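Local atomic coordinates of thiosulfate sulfurtransferase YnjE (Escherichia coli, PDB entry 2WLR), a protein that catalyses the transfer of sulfur from thiosulfate to cyanide, giving thiocyanate and sulfite, by way of a cysteine persulfide intermediate. Residues G20-T25 and L46-L51; G40-E45 and L116-H121; L51-L56 and V88-T93; P78-G83 and S104-A109. One frame throughout, in Å; residues are numbered along the deposited sequence.

Contact 1. Residues G20-T25 and L46-L51; sequences GKAIDT and LAALNL
Ile23 pairs with Leu49 and Asp24 with Asn50 where two short strands run parallel, the first strand pair of a beta-alpha-beta unit in the N-terminal rhodanese domain. Three backbone bonds hold them: Leu49 N gives to Ala22 O at 2.8 Å, Asp24 N to Leu49 O at 2.7 Å with an almost straight N-H (171°), and Leu51 N to Asp24 O at 2.9 Å. Before the strands pair, one water joins Ala22 N to Leu46 O.

Going outward along Leu49, CB lies 3.9 Å from Ala22 O, with Ile23 CG1 a more distant apolar neighbour at 4.4 Å. CG stands anti to the carbonyl carbon, beside the backbone N (chi1 -53°), which keeps it near the neighbouring strand, 4.0 Å from Ala22 O. From there CD1 carries on until it grazes Lys21 CD at 4.5 Å, while Trp67 and His71 touch the side chain from outside the pair. On the same face, Ile23 CG2 settles 3.7 Å from Leu51 CB, the two side chains lying alongside each other and pointing the same way.

The other face carries Asp24 and Asn50, and there Asp24 OD2 forms a salt bridge with Arg26. Backbone bonding thus sets the alignment; the side with Ile23, Leu49 and Leu51 is apolar where helices 61-70 and 85-97 cover it, and the other mixes Ala22 and Ala48 with a buried carboxylate whose charge Arg26 probably balances.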
loop_
_atom_site.group_PDB
_atom_site.type_symbol
_atom_site.label_atom_id
_atom_site.label_comp_id
_atom_site.label_asym_id
_atom_site.label_seq_id
_atom_site.Cartn_x
_atom_site.Cartn_y
_atom_site.Cartn_z
ATOM N N GLY A 20 -15.952 3.189 24.023
ATOM C CA GLY A 20 -16.538 3.157 22.685
ATOM C C GLY A 20 -15.486 3.214 21.607
ATOM O O GLY A 20 -14.291 3.297 21.883
ATOM N N LYS A 21 -15.950 3.163 20.361
ATOM C CA LYS A 21 -15.082 3.232 19.199
ATOM C C LYS A 21 -15.603 4.292 18.220
ATOM O O LYS A 21 -16.807 4.433 18.023
ATOM C CB LYS A 21 -15.014 1.875 18.502
ATOM C CG LYS A 21 -14.230 0.826 19.309
ATOM C CD LYS A 21 -14.200 -0.542 18.640
ATOM C CE LYS A 21 -13.531 -1.573 19.544
ATOM N NZ LYS A 21 -14.382 -1.878 20.734
ATOM N N ALA A 22 -14.682 5.059 17.653
ATOM C CA ALA A 22 -15.017 6.034 16.610
ATOM C C ALA A 22 -14.851 5.391 15.223
ATOM O O ALA A 22 -13.945 4.592 14.997
ATOM C CB ALA A 22 -14.136 7.287 16.754
ATOM N N ILE A 23 -15.731 5.795 14.302
ATOM C CA ILE A 23 -15.673 5.295 12.921
ATOM C C ILE A 23 -15.705 6.492 11.957
ATOM O O ILE A 23 -16.642 7.283 11.940
ATOM C CB ILE A 23 -16.826 4.355 12.561
ATOM C CG1 ILE A 23 -16.832 3.161 13.519
ATOM C CG2 ILE A 23 -16.698 3.958 11.102
ATOM C CD1 ILE A 23 -17.951 2.141 13.253
ATOM N N ASP A 24 -14.617 6.616 11.211
ATOM C CA ASP A 24 -14.388 7.653 10.212
ATOM C C ASP A 24 -14.986 7.141 8.912
ATOM O O ASP A 24 -14.552 6.113 8.383
ATOM C CB ASP A 24 -12.870 7.837 10.111
ATOM C CG ASP A 24 -12.443 9.013 9.282
ATOM O OD1 ASP A 24 -13.097 9.384 8.311
ATOM O OD2 ASP A 24 -11.370 9.599 9.614
ATOM N N THR A 25 -16.024 7.808 8.433
ATOM C CA THR A 25 -16.769 7.399 7.245
ATOM C C THR A 25 -16.274 8.004 5.928
ATOM O O THR A 25 -16.857 7.773 4.881
ATOM C CB THR A 25 -18.270 7.681 7.428
ATOM O OG1 THR A 25 -18.495 9.087 7.400
ATOM C CG2 THR A 25 -18.808 7.032 8.732
ATOM N N LEU A 46 -8.229 9.476 17.455
ATOM C CA LEU A 46 -7.503 8.406 18.109
ATOM C C LEU A 46 -8.259 7.082 18.136
ATOM O O LEU A 46 -9.405 7.004 18.581
ATOM C CB LEU A 46 -7.103 8.833 19.536
ATOM C CG LEU A 46 -6.306 7.836 20.364
ATOM C CD1 LEU A 46 -4.915 7.600 19.776
ATOM C CD2 LEU A 46 -6.191 8.389 21.794
ATOM N N ALA A 47 -7.581 6.065 17.626
ATOM C CA ALA A 47 -8.080 4.703 17.598
ATOM C C ALA A 47 -9.280 4.504 16.669
ATOM O O ALA A 47 -9.876 3.429 16.667
ATOM C CB ALA A 47 -8.375 4.192 19.029
ATOM N N ALA A 48 -9.595 5.508 15.832
ATOM C CA ALA A 48 -10.764 5.396 14.956
ATOM C C ALA A 48 -10.545 4.294 13.940
ATOM O O ALA A 48 -9.437 4.033 13.485
ATOM C CB ALA A 48 -11.010 6.669 14.168
ATOM N N LEU A 49 -11.667 3.689 13.592
ATOM C CA LEU A 49 -11.752 2.765 12.467
ATOM C C LEU A 49 -12.113 3.573 11.216
ATOM O O LEU A 49 -12.698 4.659 11.320
ATOM C CB LEU A 49 -12.818 1.666 12.728
ATOM C CG LEU A 49 -12.651 0.912 14.055
ATOM C CD1 LEU A 49 -13.753 -0.129 14.197
ATOM C CD2 LEU A 49 -11.254 0.286 14.189
ATOM N N ASN A 50 -11.815 3.026 10.046
ATOM C CA ASN A 50 -12.212 3.629 8.772
ATOM C C ASN A 50 -13.224 2.687 8.130
ATOM O O ASN A 50 -12.906 1.520 7.787
ATOM C CB ASN A 50 -11.005 3.781 7.866
ATOM C CG ASN A 50 -11.260 4.667 6.615
ATOM O OD1 ASN A 50 -12.213 5.515 6.577
ATOM N ND2 ASN A 50 -10.438 4.488 5.641
ATOM N N LEU A 51 -14.408 3.216 7.909
ATOM C CA LEU A 51 -15.435 2.495 7.161
ATOM C C LEU A 51 -16.024 3.496 6.204
ATOM O O LEU A 51 -16.979 4.208 6.536
ATOM C CB LEU A 51 -16.504 1.899 8.078
ATOM C CG LEU A 51 -17.542 0.989 7.412
ATOM C CD1 LEU A 51 -16.916 -0.197 6.679
ATOM C CD2 LEU A 51 -18.576 0.481 8.431
HETATM O O HOH W 1 -11.982 5.252 18.670
#

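Contact 2. Residues G40-E45 and L116-H121; sequences GPSGHE and LQKLPH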
loop_
_atom_site.group_PDB
_atom_site.type_symbol
_atom_site.label_atom_id
_atom_site.label_comp_id
_atom_site.label_asym_id
_atom_site.label_seq_id
_atom_site.Cartn_x
_atom_site.Cartn_y
_atom_site.Cartn_z
ATOM N N GLY A 40 -5.911 22.115 6.284
ATOM C CA GLY A 40 -6.982 21.587 7.094
ATOM C C GLY A 40 -6.571 20.433 7.980
ATOM O O GLY A 40 -5.453 19.986 7.936
ATOM N N PRO A 41 -7.505 19.955 8.790
ATOM C CA PRO A 41 -7.213 18.848 9.681
ATOM C C PRO A 41 -6.640 17.638 8.923
ATOM O O PRO A 41 -7.072 17.329 7.807
ATOM C CB PRO A 41 -8.587 18.528 10.282
ATOM C CG PRO A 41 -9.356 19.759 10.167
ATOM C CD PRO A 41 -8.890 20.427 8.931
ATOM N N SER A 42 -5.678 16.977 9.543
ATOM C CA SER A 42 -4.905 15.912 8.881
ATOM C C SER A 42 -4.956 14.662 9.751
ATOM O O SER A 42 -4.310 14.592 10.800
ATOM C CB SER A 42 -3.447 16.385 8.716
ATOM O OG SER A 42 -2.648 15.361 8.183
ATOM N N GLY A 43 -5.763 13.696 9.303
ATOM C CA GLY A 43 -5.845 12.425 9.994
ATOM C C GLY A 43 -7.198 12.115 10.594
ATOM O O GLY A 43 -8.182 12.778 10.331
ATOM N N HIS A 44 -7.190 11.104 11.483
ATOM C CA HIS A 44 -8.386 10.558 12.114
ATOM C C HIS A 44 -8.314 10.659 13.613
ATOM O O HIS A 44 -7.269 10.867 14.194
ATOM C CB HIS A 44 -8.612 9.086 11.704
ATOM C CG HIS A 44 -7.395 8.211 11.823
ATOM N ND1 HIS A 44 -7.069 7.466 12.941
ATOM C CD2 HIS A 44 -6.457 7.918 10.906
ATOM C CE1 HIS A 44 -5.977 6.756 12.669
ATOM N NE2 HIS A 44 -5.579 7.041 11.451
ATOM N N GLU A 45 -9.460 10.525 14.246
ATOM C CA GLU A 45 -9.461 10.554 15.685
ATOM C C GLU A 45 -8.782 9.325 16.259
ATOM O O GLU A 45 -8.736 8.278 15.642
ATOM C CB GLU A 45 -10.871 10.712 16.217
ATOM C CG GLU A 45 -11.555 12.017 15.796
ATOM C CD GLU A 45 -11.080 13.231 16.520
ATOM O OE1 GLU A 45 -10.161 13.126 17.352
ATOM O OE2 GLU A 45 -11.670 14.298 16.280
ATOM N N LEU A 116 -5.353 14.644 16.092
ATOM C CA LEU A 116 -5.560 13.646 15.025
ATOM C C LEU A 116 -4.326 12.805 14.797
ATOM O O LEU A 116 -3.203 13.247 15.047
ATOM C CB LEU A 116 -5.990 14.342 13.726
ATOM C CG LEU A 116 -7.309 15.105 13.859
ATOM C CD1 LEU A 116 -7.599 15.928 12.621
ATOM C CD2 LEU A 116 -8.497 14.205 14.169
ATOM N N GLN A 117 -4.570 11.588 14.317
ATOM C CA GLN A 117 -3.561 10.590 14.031
ATOM C C GLN A 117 -3.487 10.346 12.531
ATOM O O GLN A 117 -4.492 10.292 11.856
ATOM C CB GLN A 117 -3.888 9.256 14.713
ATOM C CG GLN A 117 -4.258 9.326 16.181
ATOM C CD GLN A 117 -3.207 9.929 17.042
ATOM O OE1 GLN A 117 -3.412 10.997 17.647
ATOM N NE2 GLN A 117 -2.073 9.258 17.129
ATOM N N LYS A 118 -2.287 10.160 12.009
ATOM C CA LYS A 118 -2.114 9.940 10.562
ATOM C C LYS A 118 -1.032 8.927 10.280
ATOM O O LYS A 118 -0.232 8.617 11.158
ATOM C CB LYS A 118 -1.774 11.258 9.874
ATOM C CG LYS A 118 -0.487 11.930 10.338
ATOM C CD LYS A 118 -0.393 13.395 9.884
ATOM C CE LYS A 118 0.741 14.165 10.615
ATOM N NZ LYS A 118 0.457 15.638 10.741
ATOM N N LEU A 119 -0.978 8.440 9.041
ATOM C CA LEU A 119 0.223 7.765 8.574
ATOM C C LEU A 119 1.393 8.692 8.619
ATOM O O LEU A 119 1.303 9.798 8.120
ATOM C CB LEU A 119 0.107 7.321 7.120
ATOM C CG LEU A 119 -0.894 6.274 6.754
ATOM C CD1 LEU A 119 -0.732 5.952 5.269
ATOM C CD2 LEU A 119 -0.671 4.996 7.608
ATOM N N PRO A 120 2.504 8.253 9.208
ATOM C CA PRO A 120 3.703 9.054 9.276
ATOM C C PRO A 120 4.073 9.665 7.939
ATOM O O PRO A 120 4.480 10.813 7.897
ATOM C CB PRO A 120 4.747 8.047 9.756
ATOM C CG PRO A 120 3.998 7.130 10.565
ATOM C CD PRO A 120 2.647 6.986 9.951
ATOM N N HIS A 121 3.886 8.920 6.847
ATOM C CA HIS A 121 4.186 9.476 5.529
ATOM C C HIS A 121 3.038 9.249 4.575
ATOM O O HIS A 121 3.219 8.744 3.486
ATOM C CB HIS A 121 5.456 8.849 4.983
ATOM C CG HIS A 121 6.613 8.971 5.913
ATOM N ND1 HIS A 121 7.286 10.158 6.121
ATOM C CD2 HIS A 121 7.187 8.057 6.730
ATOM C CE1 HIS A 121 8.246 9.954 7.010
ATOM N NE2 HIS A 121 8.190 8.697 7.413
HETATM O O HOH W 2 -0.247 16.616 8.097
HETATM O O HOH W 3 -2.063 15.421 12.122
#
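His44 and Gln117 form a single antiparallel bridge, a hydrogen-bonded pair that ties two irregular segments of the N-terminal rhodanese domain together. Both backbone groups of each residue are used: His44 N gives to Gln117 O and Gln117 N to His44 O, each at 2.8 Å. Next to them, Gly43 O takes a bond from Arg26.

The carbonyl oxygen of Gln117 has a second neighbour, since it sits 3.2 Å above the plane of the His44 ring, toward the rim. CG of His44 takes the crowded position between backbone N and carbonyl carbon (chi1 49°), which turns the root of the ring toward Gln117. Gln117 CB makes a CH-pi contact over a face, 4.2 Å from the centroid of the His44 ring, and Tyr31 stacks on the imidazole. ND1 of His44 gives a bond to Glu45 O of 3.3 Å. An alanine in place of His44 would probably leave Glu45 O without this donor and take from Gln117 CB and the Tyr31 ring the imidazole they pack against.

The Glu45 carboxylate is satisfied through OE1 by a salt bridge to Arg115 and through OE2 by Leu110 N, and its carbon lies against Leu116 CD2. Leu116 CD1 meets Pro41 CB at 3.6 Å.

Ser42 OG is bonded to Gly33 O and takes a hydrogen from a water at 2.7 Å; that water accepts from Lys118 NZ at 2.9 Å, and a second links NZ to Ser42 O.

Contact 3. Residues L51-L56 and V88-T93; sequences LSASWL and VDAVKT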
loop_
_atom_site.group_PDB
_atom_site.type_symbol
_atom_site.label_atom_id
_atom_site.label_comp_id
_atom_site.label_asym_id
_atom_site.label_seq_id
_atom_site.Cartn_x
_atom_site.Cartn_y
_atom_site.Cartn_z
ATOM N N LEU A 51 -14.408 3.216 7.909
ATOM C CA LEU A 51 -15.435 2.495 7.161
ATOM C C LEU A 51 -16.024 3.496 6.204
ATOM O O LEU A 51 -16.979 4.208 6.536
ATOM C CB LEU A 51 -16.504 1.899 8.078
ATOM C CG LEU A 51 -17.542 0.989 7.412
ATOM C CD1 LEU A 51 -16.916 -0.197 6.679
ATOM C CD2 LEU A 51 -18.576 0.481 8.431
ATOM N N SER A 52 -15.414 3.609 5.044
ATOM C CA SER A 52 -15.825 4.613 4.071
ATOM C C SER A 52 -17.197 4.300 3.513
ATOM O O SER A 52 -17.421 3.176 3.028
ATOM C CB SER A 52 -14.816 4.709 2.969
ATOM O OG SER A 52 -15.162 5.740 2.091
ATOM N N ALA A 53 -18.092 5.279 3.491
ATOM C CA ALA A 53 -19.423 5.058 2.905
ATOM C C ALA A 53 -19.304 4.621 1.454
ATOM O O ALA A 53 -20.126 3.873 0.986
ATOM C CB ALA A 53 -20.305 6.298 2.997
ATOM N N SER A 54 -18.276 5.089 0.747
ATOM C CA SER A 54 -18.032 4.710 -0.649
ATOM C C SER A 54 -17.700 3.240 -0.851
ATOM O O SER A 54 -17.744 2.765 -1.982
ATOM C CB SER A 54 -16.910 5.561 -1.237
ATOM O OG SER A 54 -15.676 5.309 -0.596
ATOM N N TRP A 55 -17.377 2.515 0.219
ATOM C CA TRP A 55 -17.133 1.086 0.090
ATOM C C TRP A 55 -18.359 0.228 0.198
ATOM O O TRP A 55 -18.310 -0.944 -0.173
ATOM C CB TRP A 55 -16.214 0.583 1.204
ATOM C CG TRP A 55 -14.896 1.261 1.345
ATOM C CD1 TRP A 55 -14.248 2.000 0.422
ATOM C CD2 TRP A 55 -14.047 1.197 2.486
ATOM N NE1 TRP A 55 -13.048 2.455 0.943
ATOM C CE2 TRP A 55 -12.892 1.935 2.199
ATOM C CE3 TRP A 55 -14.154 0.571 3.721
ATOM C CZ2 TRP A 55 -11.883 2.127 3.164
ATOM C CZ3 TRP A 55 -13.157 0.728 4.633
ATOM C CH2 TRP A 55 -12.038 1.504 4.349
ATOM N N LEU A 56 -19.437 0.772 0.748
ATOM C CA LEU A 56 -20.578 -0.051 1.164
ATOM C C LEU A 56 -21.234 -0.856 0.045
ATOM O O LEU A 56 -21.627 -1.980 0.294
ATOM C CB LEU A 56 -21.626 0.791 1.878
ATOM C CG LEU A 56 -21.167 1.367 3.216
ATOM C CD1 LEU A 56 -22.197 2.390 3.696
ATOM C CD2 LEU A 56 -20.905 0.271 4.260
ATOM N N VAL A 88 -22.276 9.525 6.825
ATOM C CA VAL A 88 -22.558 9.078 8.190
ATOM C C VAL A 88 -23.915 8.347 8.210
ATOM O O VAL A 88 -24.034 7.274 8.818
ATOM C CB VAL A 88 -22.547 10.287 9.176
ATOM C CG1 VAL A 88 -23.213 9.940 10.496
ATOM C CG2 VAL A 88 -21.098 10.695 9.437
ATOM N N ASP A 89 -24.907 8.895 7.530
ATOM C CA ASP A 89 -26.227 8.252 7.473
ATOM C C ASP A 89 -26.155 6.882 6.793
ATOM O O ASP A 89 -26.782 5.913 7.244
ATOM C CB ASP A 89 -27.208 9.157 6.716
ATOM C CG ASP A 89 -28.613 8.588 6.675
ATOM O OD1 ASP A 89 -29.293 8.654 7.713
ATOM O OD2 ASP A 89 -28.998 8.072 5.612
ATOM N N ALA A 90 -25.412 6.795 5.700
ATOM C CA ALA A 90 -25.279 5.547 4.940
ATOM C C ALA A 90 -24.645 4.457 5.795
ATOM O O ALA A 90 -25.095 3.304 5.852
ATOM C CB ALA A 90 -24.438 5.773 3.698
ATOM N N VAL A 91 -23.551 4.804 6.459
ATOM C CA VAL A 91 -22.870 3.872 7.353
ATOM C C VAL A 91 -23.763 3.494 8.545
ATOM O O VAL A 91 -23.839 2.327 8.910
ATOM C CB VAL A 91 -21.493 4.444 7.808
ATOM C CG1 VAL A 91 -20.883 3.594 8.902
ATOM C CG2 VAL A 91 -20.579 4.563 6.588
ATOM N N LYS A 92 -24.438 4.483 9.137
ATOM C CA LYS A 92 -25.348 4.218 10.263
ATOM C C LYS A 92 -26.351 3.128 9.865
ATOM O O LYS A 92 -26.577 2.182 10.606
ATOM C CB LYS A 92 -26.093 5.478 10.676
ATOM C CG LYS A 92 -27.171 5.249 11.731
ATOM C CD LYS A 92 -28.296 6.281 11.651
ATOM C CE LYS A 92 -29.210 6.006 10.444
ATOM N NZ LYS A 92 -30.355 6.958 10.359
ATOM N N THR A 93 -26.891 3.247 8.670
ATOM C CA THR A 93 -27.969 2.358 8.235
ATOM C C THR A 93 -27.450 0.936 8.071
ATOM O O THR A 93 -28.075 -0.012 8.562
ATOM C CB THR A 93 -28.602 2.911 6.967
ATOM O OG1 THR A 93 -29.183 4.186 7.269
ATOM C CG2 THR A 93 -29.694 1.989 6.431
#
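Leu51, Ala53 and Leu56, from the loop after strand 49-50, rest on Ala90 and Val91 of helix 85-97 without a hydrogen bond between the segments. Along the helix, Val88 turns from this loop and packs on Leu81 and Thr25 instead, while its carbonyl takes the amide of Lys92. Asp89 O is gripped twice from one residue: Thr93 N and Thr93 OG1 reach it from opposite faces of its plane, the hydroxyl at 3.0 Å. The Asp89 carboxylate makes a salt bridge with Lys92 whose hydrogen bond, NZ to OD1 at 3.3 Å, is weak, and NZ also bonds to Ala4 O.

Ala90 is the first to meet the loop. Its CB lies 4.2 Å from Ala53 CB, and its carbonyl oxygen lies 3.7 Å from Leu56 CD1.

Val91 carries most of the contact, its methyls dividing the work. CG1, anti to the backbone N (chi1 171°), meets Leu51 CD2 at 3.9 Å. CG2 sits among three loop residues: 3.6 Å from Leu51 O, 4.0 Å from Ala53 CB and 4.0 Å from Leu56 CD1. Thr25 closes on Val91 as well.

One turn further along the helix, Arg94 gives a hydrogen bond to Leu56 O. The arrangement belongs to the alpha/beta rhodanese fold, in which a helix lies on the parallel sheet, here with Val88 and Val91 on Leu81, and a loop leaving the sheet packs on that helix.

Contact 4. Residues P78-G83 and S104-A109; sequences PVALYG and SILSDA
Ala80 pairs with Ser104, and Leu81 with Ile105, in a short parallel strand pair.

The backbone bonds come first. Ser104 N gives to Val79 O at 2.8 Å, practically straight at 176°; Leu81 N gives to Ser104 O at 2.9 Å; and Leu106 N gives to Leu81 O, again at 2.9 Å. A CA-H...O contact adds to them, Ala80 CA to Ser104 O at 3.3 Å.

The apolar contacts gather toward the end of the strands. Ala80 CB meets Leu106 CB at 3.7 Å. A type I turn from Leu106 to Ala109 then swings the chain round so that Ala109 CB presses on Tyr82 CB at 3.3 Å, a tight fit. Tyr82 CG lies between the backbone N and the carbonyl carbon (chi1 68°), and the Tyr82 and Leu106 side chains lie side by side, pointing the same way, with Tyr82 CD1 3.8 Å from Leu106 CD2.

The polar tip of Tyr82 looks outside the pair: its OH is hydrogen-bonded to Glu45 N and weakly to Asp24 OD2. A phenylalanine at Tyr82 would probably leave the amide of Glu45 without its acceptor. Ser104 OG is likewise taken up outside, by Lys8 O.

Strand 103-105 is the outermost strand on this side of the four-stranded parallel sheet, and strand 79-82 lies between it and strand 21-24. Helix 85-97, which connects the two in a beta-alpha-beta unit, covers the face bearing Leu81 through Val88, Val91 and Lys92.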
loop_
_atom_site.group_PDB
_atom_site.type_symbol
_atom_site.label_atom_id
_atom_site.label_comp_id
_atom_site.label_asym_id
_atom_site.label_seq_id
_atom_site.Cartn_x
_atom_site.Cartn_y
_atom_site.Cartn_z
ATOM N N PRO A 78 -20.835 1.630 22.560
ATOM C CA PRO A 78 -21.025 2.846 21.739
ATOM C C PRO A 78 -20.101 2.898 20.510
ATOM O O PRO A 78 -18.925 2.592 20.603
ATOM C CB PRO A 78 -20.691 4.004 22.690
ATOM C CG PRO A 78 -20.457 3.383 24.055
ATOM C CD PRO A 78 -20.363 1.920 23.925
ATOM N N VAL A 79 -20.667 3.235 19.358
ATOM C CA VAL A 79 -19.848 3.632 18.207
ATOM C C VAL A 79 -20.250 5.039 17.820
ATOM O O VAL A 79 -21.426 5.389 17.853
ATOM C CB VAL A 79 -19.905 2.622 17.009
ATOM C CG1 VAL A 79 -19.570 1.235 17.523
ATOM C CG2 VAL A 79 -21.253 2.641 16.308
ATOM N N ALA A 80 -19.262 5.896 17.550
ATOM C CA ALA A 80 -19.530 7.288 17.197
ATOM C C ALA A 80 -18.964 7.551 15.814
ATOM O O ALA A 80 -17.757 7.391 15.591
ATOM C CB ALA A 80 -18.910 8.221 18.187
ATOM N N LEU A 81 -19.835 7.929 14.892
ATOM C CA LEU A 81 -19.486 8.151 13.493
ATOM C C LEU A 81 -19.138 9.591 13.232
ATOM O O LEU A 81 -19.649 10.513 13.883
ATOM C CB LEU A 81 -20.654 7.789 12.584
ATOM C CG LEU A 81 -21.330 6.438 12.792
ATOM C CD1 LEU A 81 -22.350 6.169 11.715
ATOM C CD2 LEU A 81 -20.358 5.320 12.874
ATOM N N TYR A 82 -18.243 9.802 12.274
ATOM C CA TYR A 82 -18.021 11.136 11.757
ATOM C C TYR A 82 -17.697 11.165 10.290
ATOM O O TYR A 82 -17.441 10.129 9.653
ATOM C CB TYR A 82 -16.993 11.892 12.601
ATOM C CG TYR A 82 -15.582 11.337 12.507
ATOM C CD1 TYR A 82 -15.138 10.358 13.377
ATOM C CD2 TYR A 82 -14.678 11.861 11.615
ATOM C CE1 TYR A 82 -13.834 9.858 13.311
ATOM C CE2 TYR A 82 -13.388 11.369 11.530
ATOM C CZ TYR A 82 -12.949 10.387 12.394
ATOM O OH TYR A 82 -11.652 9.945 12.263
ATOM N N GLY A 83 -17.769 12.357 9.736
ATOM C CA GLY A 83 -17.635 12.586 8.325
ATOM C C GLY A 83 -18.762 13.432 7.796
ATOM O O GLY A 83 -19.432 14.118 8.566
ATOM N N SER A 104 -23.965 6.552 17.521
ATOM C CA SER A 104 -24.082 8.002 17.726
ATOM C C SER A 104 -23.224 8.759 16.712
ATOM O O SER A 104 -22.486 8.139 15.941
ATOM C CB SER A 104 -23.549 8.359 19.107
ATOM O OG SER A 104 -24.277 7.714 20.135
ATOM N N ILE A 105 -23.334 10.077 16.725
ATOM C CA ILE A 105 -22.376 10.946 16.040
ATOM C C ILE A 105 -21.282 11.356 17.031
ATOM O O ILE A 105 -21.539 11.512 18.240
ATOM C CB ILE A 105 -23.079 12.179 15.471
ATOM C CG1 ILE A 105 -22.190 12.913 14.492
ATOM C CG2 ILE A 105 -23.495 13.136 16.580
ATOM C CD1 ILE A 105 -22.970 13.762 13.542
ATOM N N LEU A 106 -20.048 11.470 16.541
ATOM C CA LEU A 106 -18.945 11.979 17.343
ATOM C C LEU A 106 -19.015 13.493 17.219
ATOM O O LEU A 106 -18.681 14.048 16.161
ATOM C CB LEU A 106 -17.600 11.403 16.886
ATOM C CG LEU A 106 -16.386 11.836 17.710
ATOM C CD1 LEU A 106 -16.470 11.382 19.121
ATOM C CD2 LEU A 106 -15.110 11.277 17.053
ATOM N N SER A 107 -19.525 14.155 18.265
ATOM C CA SER A 107 -19.967 15.545 18.144
ATOM C C SER A 107 -18.842 16.518 17.882
ATOM O O SER A 107 -19.026 17.460 17.115
ATOM C CB SER A 107 -20.757 16.014 19.374
ATOM O OG SER A 107 -20.044 15.797 20.557
ATOM N N ASP A 108 -17.675 16.250 18.458
ATOM C CA ASP A 108 -16.521 17.144 18.325
ATOM C C ASP A 108 -15.486 16.639 17.311
ATOM O O ASP A 108 -14.360 17.107 17.299
ATOM C CB ASP A 108 -15.873 17.474 19.700
ATOM C CG ASP A 108 -15.221 16.273 20.383
ATOM O OD1 ASP A 108 -15.523 15.111 20.005
ATOM O OD2 ASP A 108 -14.373 16.492 21.283
ATOM N N ALA A 109 -15.879 15.700 16.448
ATOM C CA ALA A 109 -14.964 15.128 15.470
ATOM C C ALA A 109 -14.293 16.166 14.597
ATOM O O ALA A 109 -14.967 17.015 14.040
ATOM C CB ALA A 109 -15.691 14.145 14.575
#

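From the N terminus, strand 21-24 comes first, and contact 1 closes its loop through helix 28-32 at strand 49-50. Segment 40-45 sits within that loop and finds its partner only at 116-121, so contact 2 crosses contact 1 and spans contacts 3 and 4. Contact 3 starts at Leu51, shared with contact 1, and closes on helix 85-97. Contact 4 opens at 78-83, before contact 3 has closed, and ends at 104-109, so these two also cross. Contacts 1 and 4 build opposite ends of one parallel sheet, contact 3 ties its loop to a covering helix, and contact 2 fastens the chain heading for strand 125-126 of the next sheet to the loop before strand 49-50.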